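Side-chain contacts in Adp-heptose LPS heptosyltransferase II (Escherichia coli, PDB 1PSW), which transfers the second heptose from ADP-L-glycero-D-manno-heptose to the heptosyl-Kdo2-lipid A module during assembly of the lipopolysaccharide inner core: residues 328-332 against 333-337; 267-270 against 271-275; 74-78 against 79-83; 35-38 against 39-43. One frame throughout, in Å; residues are numbered along the deposited sequence.

Contact 1: residues 328-332 against 333-337; sequences IDITP and QRVLE
Ile330 lays its CG2 methyl against CG2 of Val335, 3.6 Å away, the two branched side chains crossing at about a right angle where the chain enters a helix. Thr331 is the N-cap. Its OG1 sits between its own backbone N and carbonyl carbon (chi1 73°) and accepts from Arg334 N at 3.1 Å, with 153° at the hydrogen. The same amide makes a weak second bond to Thr331 O, and that carbonyl takes its straighter bond from Val335 N at 3.2 Å. Pro332, whose nitrogen has no hydrogen to give, fills the first helical position, and its O receives Leu336 N at 2.8 Å. The Arg334 side chain folds back beside the cap, bending at chi3 (-68°), and a water lies at the edge of its guanidinium, in plane. This water accepts from Thr331 N and donates to Asp329 O at 2.9 Å; it also lies very close to Arg334 NE, at a distance of 2.5 Å that is doubtfully short, so the arginine appears to be linked through it to the incoming loop. The junction links helix 325-328 to the C-terminal helix 332-347; Ile330 and Arg334 touch Ile305 of strand 302-306, while Pro332 and Val335 rest on helix 199-211.

Contact 2: residues 267-270 against 271-275; sequences TNDS and GLMHV
Ser270 and Met273 dominate this strand-to-helix turn, together with Thr267. Ser270 O lies 3.2 Å from Met273 CB and accepts a weak bond from Met273 N, bent to 134° at the hydrogen, as the chain coils into its first helical turn. The same oxygen approaches CD2 of His274 obliquely, at 3.5 Å. A chi1 of 69° places Ser270 OG between its own N and carbonyl carbon, beside the start of the helix. Met273, a selenomethionine here, runs back over the end of the strand, its chain extended until it bends at chi3 (80°). Its CB and CG both meet the CG2 methyl of Thr267, each at 3.8 Å, the two side chains crossing at about a right angle, and the selenium passes near Asn268 O. The hydroxyl, on the other branch of Thr267, donates to Asn268 O at 2.9 Å, in the carbonyl plane and on a lone pair.

The turn belongs to the beta-alpha-beta unit formed by strand 264-268, helix 271-278 and strand 283-287, within the C-terminal Rossmann-like domain of a GT-B glycosyltransferase. Met273 also packs on Ala285 and Tyr287 of the following strand, and Gly271 N is bonded to Glu190 OE1. Asp269 OD2 is held by Ser290 OG, whereas OD1 receives a hydrogen bond from a water at 2.7 Å. That water lies in plane at the edge of the His274 ring, 2.8 Å from NE2, bridging carboxylate and imidazole, and the His274 side chain touches Met15 and Met16 of helix 11-27.

Contact 3: residues 74-78 against 79-83; sequences HSLRE and KRYDR
Residues 77-80 form a type I beta turn as the chain leaves helix 66-75, closed by Arg80 N bonding to Arg77 O at 2.9 Å. One residue earlier, Lys79 N makes a weaker bond to Leu76 O, and Arg80 then takes up a left-handed backbone conformation (phi 56°, psi 51°) that swings the chain out toward strand 83-86. A water spans the bend, donating to Leu76 O at 2.6 Å and accepting from Tyr81 N at 2.9 Å.

Among the side chains, Tyr81 turns its ring back over the turn. Lys79 CB lies 3.3 Å above one face of that ring, offset toward the rim, and Leu76 CB comes within 4.3 Å of Tyr81 CE2. The lysine CB also lies close to Leu76 O, and its chain bends at chi2 (-75°) before running outward, its amino group making a long, weak ion pair with Glu53. CG of Arg80 passes 3.2 Å from Glu78 O. The tyrosine hydroxyl is hydrogen-bonded to Asp34. The contact thus divides its chemistry: the apolar side chains of Leu76 and Tyr81 are buried against Leu4 of strand 2-6 and Ile55 of strand 51-56, while Arg77, Glu78 and Arg80 are exposed. Leu76 O receives a short bond from the water and a weak one from Lys79 N, so the water is probably its main partner.

Contact 4: residues 35-38 against 39-43; sequences VMAP and AWCRP
Pro38 lies alongside Trp40, the two side chains pointing the same way, with the proline CB pressed toward the pyrrole part of the indole, 3.2 Å from Trp40 NE1 and 3.5 Å from Trp40 CD1. The approach is oblique. A chi1 of 60° tucks the indole back over its own main chain, toward the proline. Cys41 fills the notch on the inner side: its CB meets the methyl of Ala37 at 3.6 Å, and its SG reaches CD of Pro38 at 3.7 Å. The same sulfur sits 3.4 Å above one face of the Trp40 ring, offset toward the rim, so it is wedged between proline, alanine and indole. Cys41 N closes the turn with a hydrogen bond to Pro38 O at 3.0 Å. The bend carries the chain from strand 32-37 to helix 42-45 in a beta-alpha-beta unit completed by strand 51-56; Ala37 and Trp40 touch Met14 and Val11 of helix 11-27, respectively, and the indole also reaches Leu252 of helix 252-260.

How the contacts relate
From the N terminus, contact 4 comes first, turning strand 32-37 into helix 42-45, followed by contact 3, which carries the end of helix 66-75 toward strand 83-86. Both lie in the N-terminal domain, at connections of its parallel sheet, and they touch, Leu76 CD1 lying 3.5 Å from Met36 CE. Contact 2 opens a helix after strand 264-268 in the second parallel sheet, and contact 1 starts the C-terminal helix 332-347 beside the same sheet. All four are local bends in series; none nests in or crosses another. Contact 2 lies near the chain's centre, its centre about 18 Å from those of contacts 1 and 4, whereas contacts 1 and 3 lie on opposite sides of the chain's centre, their centres about 52 Å apart.

Contact 1: residues 328-332 against 333-337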
# COMPACT_ATOMS: atom_id res chain seq x y z
N ILE A 328 -18.80 -11.05 8.09
CA ILE A 328 -19.82 -11.93 7.55
C ILE A 328 -21.14 -11.14 7.51
O ILE A 328 -21.92 -11.29 6.58
CB ILE A 328 -19.98 -13.19 8.42
CG1 ILE A 328 -18.75 -14.09 8.26
CG2 ILE A 328 -21.25 -13.94 8.04
CD1 ILE A 328 -18.66 -15.23 9.25
N ASP A 329 -21.36 -10.29 8.51
CA ASP A 329 -22.59 -9.50 8.58
C ASP A 329 -22.71 -8.38 7.55
O ASP A 329 -23.77 -7.77 7.41
CB ASP A 329 -22.80 -8.94 9.99
CG ASP A 329 -23.17 -10.03 11.00
OD1 ASP A 329 -23.50 -11.15 10.56
OD2 ASP A 329 -23.15 -9.75 12.22
N ILE A 330 -21.62 -8.07 6.84
CA ILE A 330 -21.69 -7.04 5.81
C ILE A 330 -22.17 -7.74 4.54
O ILE A 330 -21.44 -8.53 3.94
CB ILE A 330 -20.32 -6.39 5.56
CG1 ILE A 330 -19.91 -5.56 6.78
CG2 ILE A 330 -20.37 -5.50 4.31
CD1 ILE A 330 -18.59 -4.82 6.63
N THR A 331 -23.41 -7.45 4.14
CA THR A 331 -24.00 -8.09 2.96
C THR A 331 -23.53 -7.54 1.63
O THR A 331 -23.17 -6.37 1.52
CB THR A 331 -25.54 -7.99 2.99
OG1 THR A 331 -25.93 -6.64 2.70
CG2 THR A 331 -26.08 -8.38 4.36
N PRO A 332 -23.50 -8.38 0.59
CA PRO A 332 -23.08 -7.95 -0.74
C PRO A 332 -23.97 -6.81 -1.24
O PRO A 332 -23.53 -5.95 -1.99
CB PRO A 332 -23.26 -9.22 -1.58
CG PRO A 332 -22.92 -10.29 -0.59
CD PRO A 332 -23.68 -9.84 0.63
N GLN A 333 -25.23 -6.81 -0.80
CA GLN A 333 -26.17 -5.76 -1.21
C GLN A 333 -25.77 -4.41 -0.63
O GLN A 333 -25.86 -3.39 -1.30
CB GLN A 333 -27.59 -6.11 -0.78
CG GLN A 333 -28.64 -5.15 -1.32
CD GLN A 333 -28.59 -5.01 -2.83
OE1 GLN A 333 -28.71 -6.00 -3.57
NE2 GLN A 333 -28.43 -3.79 -3.31
N ARG A 334 -25.31 -4.40 0.62
CA ARG A 334 -24.89 -3.14 1.25
C ARG A 334 -23.70 -2.58 0.47
O ARG A 334 -23.66 -1.39 0.14
CB ARG A 334 -24.50 -3.37 2.71
CG ARG A 334 -23.95 -2.14 3.42
CD ARG A 334 -23.40 -2.51 4.80
NE ARG A 334 -24.45 -2.92 5.74
CZ ARG A 334 -25.09 -2.09 6.55
NH1 ARG A 334 -24.80 -0.79 6.55
NH2 ARG A 334 -26.03 -2.55 7.37
N VAL A 335 -22.73 -3.45 0.18
CA VAL A 335 -21.53 -3.06 -0.56
C VAL A 335 -21.87 -2.62 -1.98
O VAL A 335 -21.34 -1.62 -2.48
CB VAL A 335 -20.51 -4.24 -0.60
CG1 VAL A 335 -19.28 -3.84 -1.42
CG2 VAL A 335 -20.10 -4.61 0.82
N LEU A 336 -22.75 -3.36 -2.63
CA LEU A 336 -23.15 -3.03 -4.00
C LEU A 336 -23.76 -1.63 -4.08
O LEU A 336 -23.49 -0.88 -5.01
CB LEU A 336 -24.16 -4.06 -4.52
CG LEU A 336 -24.72 -3.80 -5.92
CD1 LEU A 336 -23.60 -3.82 -6.95
CD2 LEU A 336 -25.77 -4.86 -6.24
N GLU A 337 -24.59 -1.30 -3.10
CA GLU A 337 -25.24 0.01 -3.05
C GLU A 337 -24.22 1.14 -2.90
O GLU A 337 -24.35 2.18 -3.53
CB GLU A 337 -26.23 0.06 -1.89
CG GLU A 337 -27.58 -0.55 -2.22
CD GLU A 337 -28.50 -0.61 -1.01
OE1 GLU A 337 -28.54 0.38 -0.25
OE2 GLU A 337 -29.20 -1.64 -0.85
O HOH W 1 -24.88 -5.40 6.05

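Contact 2: residues 267-270 against 271-275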
# COMPACT_ATOMS: atom_id res chain seq x y z
N THR A 267 -12.16 -3.78 -1.40
CA THR A 267 -11.06 -4.45 -0.72
C THR A 267 -11.23 -4.49 0.80
O THR A 267 -12.04 -3.77 1.37
CB THR A 267 -9.74 -3.71 -1.00
OG1 THR A 267 -8.66 -4.35 -0.31
CG2 THR A 267 -9.84 -2.27 -0.51
N ASN A 268 -10.45 -5.37 1.42
CA ASN A 268 -10.43 -5.49 2.87
C ASN A 268 -9.33 -4.52 3.33
O ASN A 268 -8.70 -3.86 2.51
CB ASN A 268 -10.02 -6.90 3.29
CG ASN A 268 -10.86 -7.98 2.65
OD1 ASN A 268 -12.09 -7.95 2.71
ND2 ASN A 268 -10.19 -8.96 2.05
N ASP A 269 -9.10 -4.47 4.63
CA ASP A 269 -8.04 -3.63 5.19
C ASP A 269 -6.74 -4.36 4.85
O ASP A 269 -6.33 -5.28 5.56
CB ASP A 269 -8.23 -3.53 6.71
CG ASP A 269 -7.13 -2.75 7.41
OD1 ASP A 269 -6.37 -2.03 6.73
OD2 ASP A 269 -7.03 -2.86 8.66
N SER A 270 -6.11 -3.95 3.75
CA SER A 270 -4.87 -4.57 3.29
C SER A 270 -3.94 -3.59 2.58
O SER A 270 -4.28 -2.43 2.40
CB SER A 270 -5.21 -5.71 2.33
OG SER A 270 -5.74 -5.17 1.12
N GLY A 271 -2.77 -4.08 2.18
CA GLY A 271 -1.82 -3.23 1.48
C GLY A 271 -2.32 -2.66 0.15
O GLY A 271 -2.06 -1.50 -0.17
N LEU A 272 -3.03 -3.46 -0.64
CA LEU A 272 -3.51 -2.97 -1.93
C LEU A 272 -4.53 -1.86 -1.77
O LEU A 272 -4.71 -1.05 -2.68
CB LEU A 272 -4.07 -4.11 -2.77
CG LEU A 272 -3.03 -5.12 -3.30
CD1 LEU A 272 -3.76 -6.22 -4.07
CD2 LEU A 272 -2.01 -4.42 -4.21
N MSE A 273 -5.21 -1.80 -0.63
CA MSE A 273 -6.18 -0.74 -0.39
C MSE A 273 -5.44 0.59 -0.54
O MSE A 273 -5.90 1.51 -1.21
CB MSE A 273 -6.73 -0.84 1.03
CG MSE A 273 -7.75 0.25 1.40
SE MSE A 273 -8.32 0.15 3.26
CE MSE A 273 -6.71 1.07 3.97
N HIS A 274 -4.29 0.68 0.11
CA HIS A 274 -3.47 1.90 0.05
C HIS A 274 -3.02 2.24 -1.36
O HIS A 274 -2.90 3.42 -1.70
CB HIS A 274 -2.28 1.74 0.99
CG HIS A 274 -2.69 1.58 2.42
ND1 HIS A 274 -3.33 2.58 3.11
CD2 HIS A 274 -2.66 0.50 3.24
CE1 HIS A 274 -3.70 2.12 4.30
NE2 HIS A 274 -3.30 0.86 4.40
N VAL A 275 -2.78 1.22 -2.17
CA VAL A 275 -2.38 1.45 -3.55
C VAL A 275 -3.55 2.10 -4.30
O VAL A 275 -3.36 3.10 -4.99
CB VAL A 275 -1.97 0.12 -4.24
CG1 VAL A 275 -1.70 0.36 -5.72
CG2 VAL A 275 -0.71 -0.44 -3.57
O HOH W 2 -3.92 -0.83 6.54

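Contact 3: residues 74-78 against 79-83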
# COMPACT_ATOMS: atom_id res chain seq x y z
N HIS A 74 29.24 -1.91 3.61
CA HIS A 74 30.54 -1.42 3.16
C HIS A 74 30.52 -0.97 1.70
O HIS A 74 31.17 0.01 1.34
CB HIS A 74 31.61 -2.50 3.34
CG HIS A 74 31.94 -2.79 4.77
ND1 HIS A 74 31.82 -1.84 5.76
CD2 HIS A 74 32.43 -3.90 5.37
CE1 HIS A 74 32.22 -2.36 6.91
NE2 HIS A 74 32.60 -3.61 6.70
N SER A 75 29.78 -1.69 0.87
CA SER A 75 29.69 -1.37 -0.55
C SER A 75 28.96 -0.05 -0.78
O SER A 75 29.13 0.59 -1.82
CB SER A 75 28.97 -2.49 -1.30
OG SER A 75 27.61 -2.57 -0.90
N LEU A 76 28.15 0.36 0.19
CA LEU A 76 27.38 1.60 0.09
C LEU A 76 28.18 2.82 0.51
O LEU A 76 27.69 3.95 0.39
CB LEU A 76 26.11 1.50 0.94
CG LEU A 76 25.10 0.44 0.54
CD1 LEU A 76 23.95 0.44 1.54
CD2 LEU A 76 24.59 0.70 -0.87
N ARG A 77 29.40 2.61 0.99
CA ARG A 77 30.24 3.72 1.41
C ARG A 77 30.56 4.62 0.22
O ARG A 77 30.64 5.84 0.35
CB ARG A 77 31.53 3.19 2.04
CG ARG A 77 31.34 2.63 3.43
CD ARG A 77 32.60 1.97 3.95
NE ARG A 77 32.48 1.63 5.36
CZ ARG A 77 33.37 0.91 6.04
NH1 ARG A 77 34.45 0.44 5.43
NH2 ARG A 77 33.17 0.66 7.33
N GLU A 78 30.75 4.00 -0.94
CA GLU A 78 31.06 4.74 -2.16
C GLU A 78 29.96 5.75 -2.50
O GLU A 78 30.24 6.82 -3.02
CB GLU A 78 31.24 3.76 -3.33
CG GLU A 78 32.61 3.09 -3.35
CD GLU A 78 32.57 1.68 -3.90
OE1 GLU A 78 32.03 1.47 -5.00
OE2 GLU A 78 33.09 0.76 -3.21
N LYS A 79 28.72 5.39 -2.19
CA LYS A 79 27.57 6.26 -2.45
C LYS A 79 27.70 7.57 -1.67
O LYS A 79 27.16 8.59 -2.08
CB LYS A 79 26.27 5.56 -2.03
CG LYS A 79 25.88 4.35 -2.86
CD LYS A 79 25.33 4.75 -4.22
CE LYS A 79 24.78 3.54 -4.97
NZ LYS A 79 24.23 3.90 -6.30
N ARG A 80 28.39 7.52 -0.54
CA ARG A 80 28.58 8.70 0.28
C ARG A 80 27.24 9.33 0.68
O ARG A 80 27.03 10.53 0.48
CB ARG A 80 29.43 9.73 -0.47
CG ARG A 80 30.78 9.21 -0.93
CD ARG A 80 31.60 10.32 -1.58
NE ARG A 80 31.84 11.42 -0.64
CZ ARG A 80 32.52 12.52 -0.93
NH1 ARG A 80 33.04 12.69 -2.15
NH2 ARG A 80 32.69 13.46 -0.01
N TYR A 81 26.34 8.52 1.22
CA TYR A 81 25.05 9.02 1.65
C TYR A 81 25.21 10.03 2.77
O TYR A 81 25.94 9.81 3.74
CB TYR A 81 24.17 7.86 2.13
CG TYR A 81 23.67 6.97 1.03
CD1 TYR A 81 22.76 7.45 0.08
CD2 TYR A 81 24.11 5.65 0.93
CE1 TYR A 81 22.30 6.62 -0.95
CE2 TYR A 81 23.65 4.83 -0.09
CZ TYR A 81 22.75 5.32 -1.03
OH TYR A 81 22.31 4.50 -2.03
N ASP A 82 24.52 11.16 2.63
CA ASP A 82 24.55 12.23 3.62
C ASP A 82 23.67 11.88 4.82
O ASP A 82 24.04 12.11 5.97
CB ASP A 82 24.06 13.53 3.00
CG ASP A 82 24.98 14.06 1.91
OD1 ASP A 82 26.16 14.32 2.21
OD2 ASP A 82 24.52 14.22 0.76
N ARG A 83 22.50 11.32 4.53
CA ARG A 83 21.55 10.95 5.59
C ARG A 83 20.96 9.57 5.36
O ARG A 83 21.05 9.02 4.26
CB ARG A 83 20.40 11.96 5.64
CG ARG A 83 20.79 13.38 5.97
CD ARG A 83 19.55 14.23 6.13
NE ARG A 83 19.85 15.53 6.72
CZ ARG A 83 18.93 16.37 7.18
NH1 ARG A 83 17.64 16.05 7.12
NH2 ARG A 83 19.29 17.54 7.71
O HOH W 3 27.37 5.97 2.04

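Contact 4: residues 35-38 against 39-43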
# COMPACT_ATOMS: atom_id res chain seq x y z
N VAL A 35 16.15 3.80 -2.03
CA VAL A 35 15.40 2.99 -1.08
C VAL A 35 15.80 1.54 -1.16
O VAL A 35 15.80 0.93 -2.23
CB VAL A 35 13.88 3.09 -1.35
CG1 VAL A 35 13.12 2.26 -0.32
CG2 VAL A 35 13.44 4.55 -1.28
N MSE A 36 16.15 0.98 -0.00
CA MSE A 36 16.53 -0.42 0.09
C MSE A 36 15.35 -1.20 0.63
O MSE A 36 14.83 -0.89 1.71
CB MSE A 36 17.73 -0.59 1.03
CG MSE A 36 18.23 -2.03 1.08
SE MSE A 36 19.63 -2.29 2.39
CE MSE A 36 21.08 -1.51 1.42
N ALA A 37 14.90 -2.19 -0.13
CA ALA A 37 13.77 -3.02 0.25
C ALA A 37 13.88 -4.37 -0.45
O ALA A 37 14.71 -4.54 -1.34
CB ALA A 37 12.46 -2.33 -0.15
N PRO A 38 13.05 -5.35 -0.05
CA PRO A 38 13.10 -6.67 -0.69
C PRO A 38 12.95 -6.55 -2.20
O PRO A 38 12.47 -5.53 -2.70
CB PRO A 38 11.93 -7.40 -0.05
CG PRO A 38 11.89 -6.82 1.32
CD PRO A 38 12.09 -5.34 1.07
N ALA A 39 13.35 -7.59 -2.92
CA ALA A 39 13.26 -7.61 -4.38
C ALA A 39 11.85 -7.33 -4.88
O ALA A 39 11.67 -6.52 -5.79
CB ALA A 39 13.75 -8.96 -4.90
N TRP A 40 10.85 -7.98 -4.29
CA TRP A 40 9.48 -7.79 -4.72
C TRP A 40 8.95 -6.36 -4.54
O TRP A 40 7.89 -6.02 -5.07
CB TRP A 40 8.55 -8.76 -3.99
CG TRP A 40 8.56 -8.61 -2.51
CD1 TRP A 40 9.36 -9.27 -1.62
CD2 TRP A 40 7.74 -7.73 -1.74
NE1 TRP A 40 9.09 -8.85 -0.34
CE2 TRP A 40 8.10 -7.91 -0.38
CE3 TRP A 40 6.74 -6.81 -2.06
CZ2 TRP A 40 7.49 -7.19 0.65
CZ3 TRP A 40 6.13 -6.09 -1.03
CH2 TRP A 40 6.51 -6.29 0.31
N CYS A 41 9.69 -5.54 -3.81
CA CYS A 41 9.29 -4.15 -3.59
C CYS A 41 9.73 -3.25 -4.73
O CYS A 41 9.12 -2.20 -4.97
CB CYS A 41 9.88 -3.62 -2.28
SG CYS A 41 9.12 -4.26 -0.78
N ARG A 42 10.78 -3.64 -5.44
CA ARG A 42 11.28 -2.82 -6.53
C ARG A 42 10.21 -2.34 -7.50
O ARG A 42 10.22 -1.18 -7.90
CB ARG A 42 12.37 -3.56 -7.32
CG ARG A 42 12.86 -2.77 -8.53
CD ARG A 42 14.37 -2.55 -8.52
NE ARG A 42 14.79 -1.69 -9.63
CZ ARG A 42 16.06 -1.45 -9.95
NH1 ARG A 42 17.04 -2.01 -9.26
NH2 ARG A 42 16.34 -0.65 -10.97
N PRO A 43 9.27 -3.22 -7.90
CA PRO A 43 8.22 -2.81 -8.84
C PRO A 43 7.40 -1.60 -8.38
O PRO A 43 7.13 -0.70 -9.17
CB PRO A 43 7.37 -4.07 -8.97
CG PRO A 43 8.38 -5.17 -8.79
CD PRO A 43 9.18 -4.67 -7.62